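Local coordinates for putative D-lactate dehydrogenase (Chlamydomonas reinhardtii, PDB 4ZGS), which probably uses NAD(H) to reduce pyruvate to D-lactate in the algal chloroplast, as a member of the D-isomer specific 2-hydroxyacid dehydrogenase family, at residues S138-A143 against Q191-I196; V181-T186 against T236-L241. All coordinates share one frame; numbering follows the deposited sequence.

Interaction 1 of 2, residues S138-A143 against Q191-I196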
loop_
_atom_site.group_PDB
_atom_site.type_symbol
_atom_site.label_atom_id
_atom_site.label_comp_id
_atom_site.label_asym_id
_atom_site.label_seq_id
_atom_site.Cartn_x
_atom_site.Cartn_y
_atom_site.Cartn_z
ATOM N N SER A 138 6.908 10.884 25.290
ATOM C CA SER A 138 6.551 9.927 24.233
ATOM C C SER A 138 5.283 10.339 23.529
ATOM O O SER A 138 5.249 10.397 22.299
ATOM C CB SER A 138 6.392 8.516 24.778
ATOM O OG SER A 138 7.651 7.912 25.006
ATOM N N VAL A 139 4.258 10.640 24.325
ATOM C CA VAL A 139 2.936 10.969 23.810
ATOM C C VAL A 139 2.972 12.320 23.112
ATOM O O VAL A 139 2.552 12.444 21.954
ATOM C CB VAL A 139 1.873 10.921 24.966
ATOM C CG1 VAL A 139 0.497 11.305 24.487
ATOM C CG2 VAL A 139 1.850 9.544 25.603
ATOM N N ALA A 140 3.566 13.320 23.768
ATOM C CA ALA A 140 3.649 14.673 23.184
ATOM C C ALA A 140 4.446 14.637 21.885
ATOM O O ALA A 140 4.075 15.267 20.936
ATOM C CB ALA A 140 4.275 15.655 24.148
ATOM N N GLU A 141 5.556 13.913 21.843
ATOM C CA GLU A 141 6.300 13.818 20.603
ATOM C C GLU A 141 5.461 13.085 19.513
ATOM O O GLU A 141 5.724 13.238 18.336
ATOM C CB GLU A 141 7.628 13.103 20.833
ATOM C CG GLU A 141 8.577 13.902 21.726
ATOM C CD GLU A 141 9.916 13.230 21.976
ATOM O OE1 GLU A 141 10.162 12.128 21.442
ATOM O OE2 GLU A 141 10.734 13.827 22.703
ATOM N N HIS A 142 4.471 12.277 19.895
ATOM C CA HIS A 142 3.729 11.575 18.869
ATOM C C HIS A 142 2.756 12.493 18.135
ATOM O O HIS A 142 2.649 12.448 16.912
ATOM C CB HIS A 142 2.988 10.381 19.452
ATOM C CG HIS A 142 2.422 9.477 18.413
ATOM N ND1 HIS A 142 3.208 8.582 17.720
ATOM C CD2 HIS A 142 1.152 9.285 17.979
ATOM C CE1 HIS A 142 2.453 7.903 16.878
ATOM N NE2 HIS A 142 1.205 8.319 17.009
ATOM N N ALA A 143 2.045 13.314 18.895
ATOM C CA ALA A 143 1.191 14.335 18.312
ATOM C C ALA A 143 1.991 15.275 17.392
ATOM O O ALA A 143 1.514 15.687 16.311
ATOM C CB ALA A 143 0.510 15.118 19.394
ATOM N N GLN A 191 1.757 19.842 28.690
ATOM C CA GLN A 191 2.935 20.645 29.028
ATOM C C GLN A 191 4.091 20.340 28.075
ATOM O O GLN A 191 4.790 21.272 27.622
ATOM C CB GLN A 191 3.363 20.412 30.485
ATOM C CG GLN A 191 4.550 21.231 30.952
ATOM C CD GLN A 191 4.953 20.871 32.376
ATOM O OE1 GLN A 191 4.102 20.613 33.221
ATOM N NE2 GLN A 191 6.245 20.813 32.631
ATOM N N GLN A 192 4.314 19.056 27.787
ATOM C CA GLN A 192 5.389 18.686 26.874
ATOM C C GLN A 192 5.044 19.117 25.444
ATOM O O GLN A 192 5.930 19.510 24.684
ATOM C CB GLN A 192 5.683 17.187 26.926
ATOM C CG GLN A 192 6.246 16.714 28.266
ATOM C CD GLN A 192 7.459 17.552 28.713
ATOM O OE1 GLN A 192 8.297 17.932 27.904
ATOM N NE2 GLN A 192 7.531 17.853 29.994
ATOM N N ALA A 193 3.765 19.072 25.084
ATOM C CA ALA A 193 3.394 19.390 23.710
ATOM C C ALA A 193 3.657 20.861 23.504
ATOM O O ALA A 193 4.239 21.272 22.511
ATOM C CB ALA A 193 1.930 19.018 23.416
ATOM N N ALA A 194 3.249 21.645 24.488
ATOM C CA ALA A 194 3.540 23.087 24.522
ATOM C C ALA A 194 5.045 23.382 24.480
ATOM O O ALA A 194 5.477 24.219 23.685
ATOM C CB ALA A 194 2.933 23.703 25.730
ATOM N N ARG A 195 5.842 22.681 25.290
ATOM C CA ARG A 195 7.294 22.883 25.285
ATOM C C ARG A 195 7.875 22.619 23.895
ATOM O O ARG A 195 8.598 23.456 23.358
ATOM C CB ARG A 195 8.001 21.981 26.305
ATOM C CG ARG A 195 9.526 22.139 26.276
ATOM C CD ARG A 195 10.278 21.138 27.164
ATOM N NE ARG A 195 10.010 19.740 26.784
ATOM C CZ ARG A 195 10.550 19.138 25.718
ATOM N NH1 ARG A 195 10.252 17.873 25.433
ATOM N NH2 ARG A 195 11.365 19.813 24.911
ATOM N N ILE A 196 7.566 21.452 23.323
ATOM C CA ILE A 196 8.074 21.057 22.000
ATOM C C ILE A 196 7.635 22.019 20.888
ATOM O O ILE A 196 8.448 22.452 20.038
ATOM C CB ILE A 196 7.602 19.625 21.614
ATOM C CG1 ILE A 196 8.188 18.551 22.535
ATOM C CG2 ILE A 196 8.021 19.301 20.210
ATOM C CD1 ILE A 196 7.384 17.200 22.516
#
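Ala140 sets its methyl against helix 188-200, and that one carbon gathers most of the contact. Its CB comes within 3.5 Å of Gln192 CB, meets the backbone N of Ala193 at nearly the same distance, and lies 3.8 Å from Ile196 CD1. Three residues, spread over little more than one helical turn, thus line one side of the methyl. With alanine on both sides at the closest register, Ala140 CA and Ala193 CA stand only 4.8 Å apart, and the local axes approach to 8.4 Å while crossing at -51°. The example illustrates how small residues let two helices pack closely.

The second point of contact is aliphatic. Ile196 carries CG1 beside its own backbone N (chi1 -65°), which sends CD1 to the CG of Glu141 at 3.6 Å; the two side chains cross at about a right angle. Glu141 therefore contributes its methylene part here, whereas its carboxylate reaches onward, OE1 accepting a hydrogen bond from the backbone N of Met176 of the second subunit.

Behind this apolar shell, Gln192 is held by its own helix. Its chain bends at chi2 (-52°), turning the amide away from Ala140 and toward Arg195, whose NE donates to Gln192 OE1 at 2.7 Å, nearly in the guanidinium plane; Arg195 NH1 adds a weak bond at 3.2 Å to the same OE1. Arg195 NH2 in turn bonds to the backbone O of Ile200 of the second subunit, so the contact lies close to the subunit interface. Within the chain, Gln192 also packs on Pro136 and Glu137, and Ile196 on Val144, extending the union of helix 188-200, which follows strand 180-184, with helix 136-151.

Interaction 2 of 2, residues V181-T186 against T236-L241. With NAD (nicotinamide-adenine-dinucleotide), chain I.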
loop_
_atom_site.group_PDB
_atom_site.type_symbol
_atom_site.label_atom_id
_atom_site.label_comp_id
_atom_site.label_asym_id
_atom_site.label_seq_id
_atom_site.Cartn_x
_atom_site.Cartn_y
_atom_site.Cartn_z
ATOM N N VAL A 181 -0.648 27.680 17.400
ATOM C CA VAL A 181 -0.936 26.368 17.950
ATOM C C VAL A 181 -1.669 26.432 19.284
ATOM O O VAL A 181 -1.113 26.936 20.255
ATOM C CB VAL A 181 0.352 25.628 18.182
ATOM C CG1 VAL A 181 0.110 24.329 18.994
ATOM C CG2 VAL A 181 1.051 25.424 16.862
ATOM N N GLY A 182 -2.935 26.016 19.308
ATOM C CA GLY A 182 -3.657 25.782 20.547
ATOM C C GLY A 182 -3.347 24.454 21.204
ATOM O O GLY A 182 -3.592 23.407 20.617
ATOM N N VAL A 183 -2.883 24.476 22.447
ATOM C CA VAL A 183 -2.790 23.241 23.223
ATOM C C VAL A 183 -3.935 23.209 24.186
ATOM O O VAL A 183 -4.080 24.134 24.991
ATOM C CB VAL A 183 -1.500 23.110 23.995
ATOM C CG1 VAL A 183 -1.544 21.880 24.840
ATOM C CG2 VAL A 183 -0.321 23.063 23.047
ATOM N N VAL A 184 -4.788 22.195 24.047
ATOM C CA VAL A 184 -5.952 22.034 24.919
ATOM C C VAL A 184 -5.688 20.952 25.985
ATOM O O VAL A 184 -5.673 19.743 25.717
ATOM C CB VAL A 184 -7.229 21.691 24.123
ATOM C CG1 VAL A 184 -8.395 21.585 25.067
ATOM C CG2 VAL A 184 -7.518 22.753 23.080
ATOM N N GLY A 185 -5.491 21.446 27.198
ATOM C CA GLY A 185 -5.103 20.707 28.384
ATOM C C GLY A 185 -3.583 20.766 28.497
ATOM O O GLY A 185 -2.827 20.427 27.546
ATOM N N THR A 186 -3.158 21.190 29.689
ATOM C CA THR A 186 -1.759 21.490 30.020
ATOM C C THR A 186 -1.134 20.574 31.091
ATOM O O THR A 186 -0.219 20.982 31.818
ATOM C CB THR A 186 -1.595 22.954 30.376
ATOM O OG1 THR A 186 -2.464 23.314 31.457
ATOM C CG2 THR A 186 -1.931 23.758 29.126
ATOM N N THR A 236 -4.294 20.790 19.300
ATOM C CA THR A 236 -3.911 19.462 19.767
ATOM C C THR A 236 -4.533 19.163 21.120
ATOM O O THR A 236 -4.336 19.904 22.078
ATOM C CB THR A 236 -2.390 19.310 19.842
ATOM O OG1 THR A 236 -2.086 18.046 20.435
ATOM C CG2 THR A 236 -1.779 20.398 20.737
ATOM N N LEU A 237 -5.310 18.088 21.194
ATOM C CA LEU A 237 -6.077 17.802 22.392
ATOM C C LEU A 237 -5.270 16.969 23.357
ATOM O O LEU A 237 -4.784 15.904 22.984
ATOM C CB LEU A 237 -7.370 17.074 22.036
ATOM C CG LEU A 237 -8.214 17.696 20.935
ATOM C CD1 LEU A 237 -9.528 16.893 20.720
ATOM C CD2 LEU A 237 -8.484 19.155 21.281
ATOM N N HIS A 238 -4.978 17.510 24.537
ATOM C CA HIS A 238 -4.407 16.691 25.608
ATOM C C HIS A 238 -5.210 16.532 26.910
ATOM O O HIS A 238 -4.741 15.890 27.848
ATOM C CB HIS A 238 -3.005 17.193 25.854
ATOM C CG HIS A 238 -2.149 17.074 24.637
ATOM N ND1 HIS A 238 -1.511 15.903 24.288
ATOM C CD2 HIS A 238 -1.941 17.934 23.608
ATOM C CE1 HIS A 238 -0.880 16.075 23.139
ATOM N NE2 HIS A 238 -1.126 17.299 22.701
ATOM N N CYS A 239 -6.413 17.090 26.986
ATOM C CA CYS A 239 -7.190 16.973 28.217
ATOM C C CYS A 239 -7.714 15.547 28.417
ATOM O O CYS A 239 -7.875 14.781 27.456
ATOM C CB CYS A 239 -8.366 17.963 28.221
ATOM S SG CYS A 239 -9.405 17.963 26.709
ATOM N N PRO A 240 -7.991 15.188 29.678
ATOM C CA PRO A 240 -8.616 13.900 30.006
ATOM C C PRO A 240 -10.061 13.911 29.548
ATOM O O PRO A 240 -10.591 14.984 29.249
ATOM C CB PRO A 240 -8.519 13.834 31.532
ATOM C CG PRO A 240 -8.531 15.271 31.952
ATOM C CD PRO A 240 -7.758 16.009 30.876
ATOM N N LEU A 241 -10.702 12.753 29.503
ATOM C CA LEU A 241 -12.089 12.730 29.093
ATOM C C LEU A 241 -13.010 12.937 30.294
ATOM O O LEU A 241 -13.104 12.083 31.177
ATOM C CB LEU A 241 -12.402 11.412 28.399
ATOM C CG LEU A 241 -13.795 11.299 27.805
ATOM C CD1 LEU A 241 -13.988 12.451 26.820
ATOM C CD2 LEU A 241 -13.918 9.957 27.104
HETATM P PA NAD I . -2.645 15.141 33.345
HETATM O O1A NAD I . -3.475 15.085 34.570
HETATM O O2A NAD I . -1.402 15.726 33.908
HETATM O O5B NAD I . -3.296 16.075 32.217
HETATM C C5B NAD I . -4.688 16.387 32.202
HETATM C C4B NAD I . -4.912 17.858 32.356
HETATM O O4B NAD I . -6.208 18.270 31.720
HETATM C C3B NAD I . -4.984 18.261 33.784
HETATM O O3B NAD I . -4.068 19.354 34.075
HETATM C C2B NAD I . -6.349 18.717 34.023
HETATM O O2B NAD I . -6.350 19.789 35.004
HETATM C C1B NAD I . -6.830 19.205 32.712
HETATM N N9A NAD I . -8.231 19.286 32.609
HETATM C C8A NAD I . -9.196 18.729 33.499
HETATM N N7A NAD I . -10.492 19.046 33.057
HETATM C C5A NAD I . -10.342 19.798 31.912
HETATM C C6A NAD I . -11.217 20.432 30.975
HETATM N N6A NAD I . -12.624 20.363 31.124
HETATM N N1A NAD I . -10.712 21.057 30.009
HETATM C C2A NAD I . -9.527 21.204 29.752
HETATM N N3A NAD I . -8.593 20.704 30.484
HETATM C C4A NAD I . -8.904 19.955 31.631
HETATM O O3 NAD I . -2.351 13.676 32.763
HETATM P PN NAD I . -1.450 13.376 31.475
HETATM O O1N NAD I . -0.235 12.592 31.807
HETATM O O2N NAD I . -0.877 14.623 30.916
HETATM O O5D NAD I . -2.333 12.635 30.368
HETATM C C5D NAD I . -3.108 11.468 30.662
HETATM C C4D NAD I . -3.867 11.176 29.422
HETATM O O4D NAD I . -2.977 10.580 28.400
HETATM C C3D NAD I . -4.929 10.180 29.614
HETATM O O3D NAD I . -6.106 10.774 30.220
HETATM C C2D NAD I . -5.193 9.752 28.242
HETATM O O2D NAD I . -6.150 10.662 27.647
HETATM C C1D NAD I . -3.901 9.837 27.516
HETATM N N1N NAD I . -3.407 8.551 27.215
HETATM C C2N NAD I . -2.943 8.259 25.910
HETATM C C3N NAD I . -2.468 6.985 25.601
HETATM C C7N NAD I . -1.973 6.673 24.192
HETATM O O7N NAD I . -2.499 7.196 23.226
HETATM N N7N NAD I . -0.909 5.756 23.988
HETATM C C4N NAD I . -2.452 5.987 26.593
HETATM C C5N NAD I . -2.917 6.272 27.893
HETATM C C6N NAD I . -3.389 7.543 28.203
#
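Gly182 hands its carbonyl O to Thr236 N at 3.0 Å, the first bond between the parallel strands 180-184 and 234-237 at the heart of the Rossmann-type NAD-binding domain. Val183 pairs with Thr236, and their side chains lie side by side, Val183 CG2 meeting Thr236 CG2 at 3.8 Å. That threonine methyl sits between the backbone N and the carbonyl carbon of its own residue, because OG1 takes the position anti to N (chi1 174°).

Val184 continues the ladder. Its N donates to Thr236 O with an N-H...O angle of 170°, and its O receives the N-H of His238 at 2.6 Å. Its side chain emerges on the opposite face of the sheet from that of Val183, with Val184 CB 4.0 Å from Leu237 CD2 and CG1 near Cys239 SG. At Gly185, the first glycine of what looks like the GxGxxG dinucleotide-binding motif, the chain leaves the sheet. Phi is positive (93°), and a CB would clash with the backbone N of Cys239, so the absence of a side chain lets the two loops pass closely. Beyond it, Thr186 N is hydrogen-bonded to Asp208 OD2, a residue of the NAD-binding site.

Across from this turn, the chain beyond strand 234-237 reaches the cofactor. Pro240 CG approaches C8A of the adenine and O4B of its ribose, and an alanine in its place would probably leave a gap beside that ribose and let the loop flex more freely. Next to it, Cys239 places its CB 3.6 Å from N3A of the NAD adenine.

After the five-stranded sheet, the chain forms helix 136-151, which carries 138-143, and later strand 180-184, with 181-186. Helix 188-200 follows directly and returns to helix 136-151, closing the loop of interaction 1. Only later does strand 234-237 come alongside strand 180-184, closing the loop of interaction 2. The segments alternate along the sequence, so the loops cross. Their centres lie 10 Å apart and the contacts touch: Ala193 CB packs 3.6 Å from His238 NE2, and Ala143 CB approaches Thr236 OG1. Together they tie a helical layer near the subunit interface to the parallel sheet whose strand ends lead to NAD.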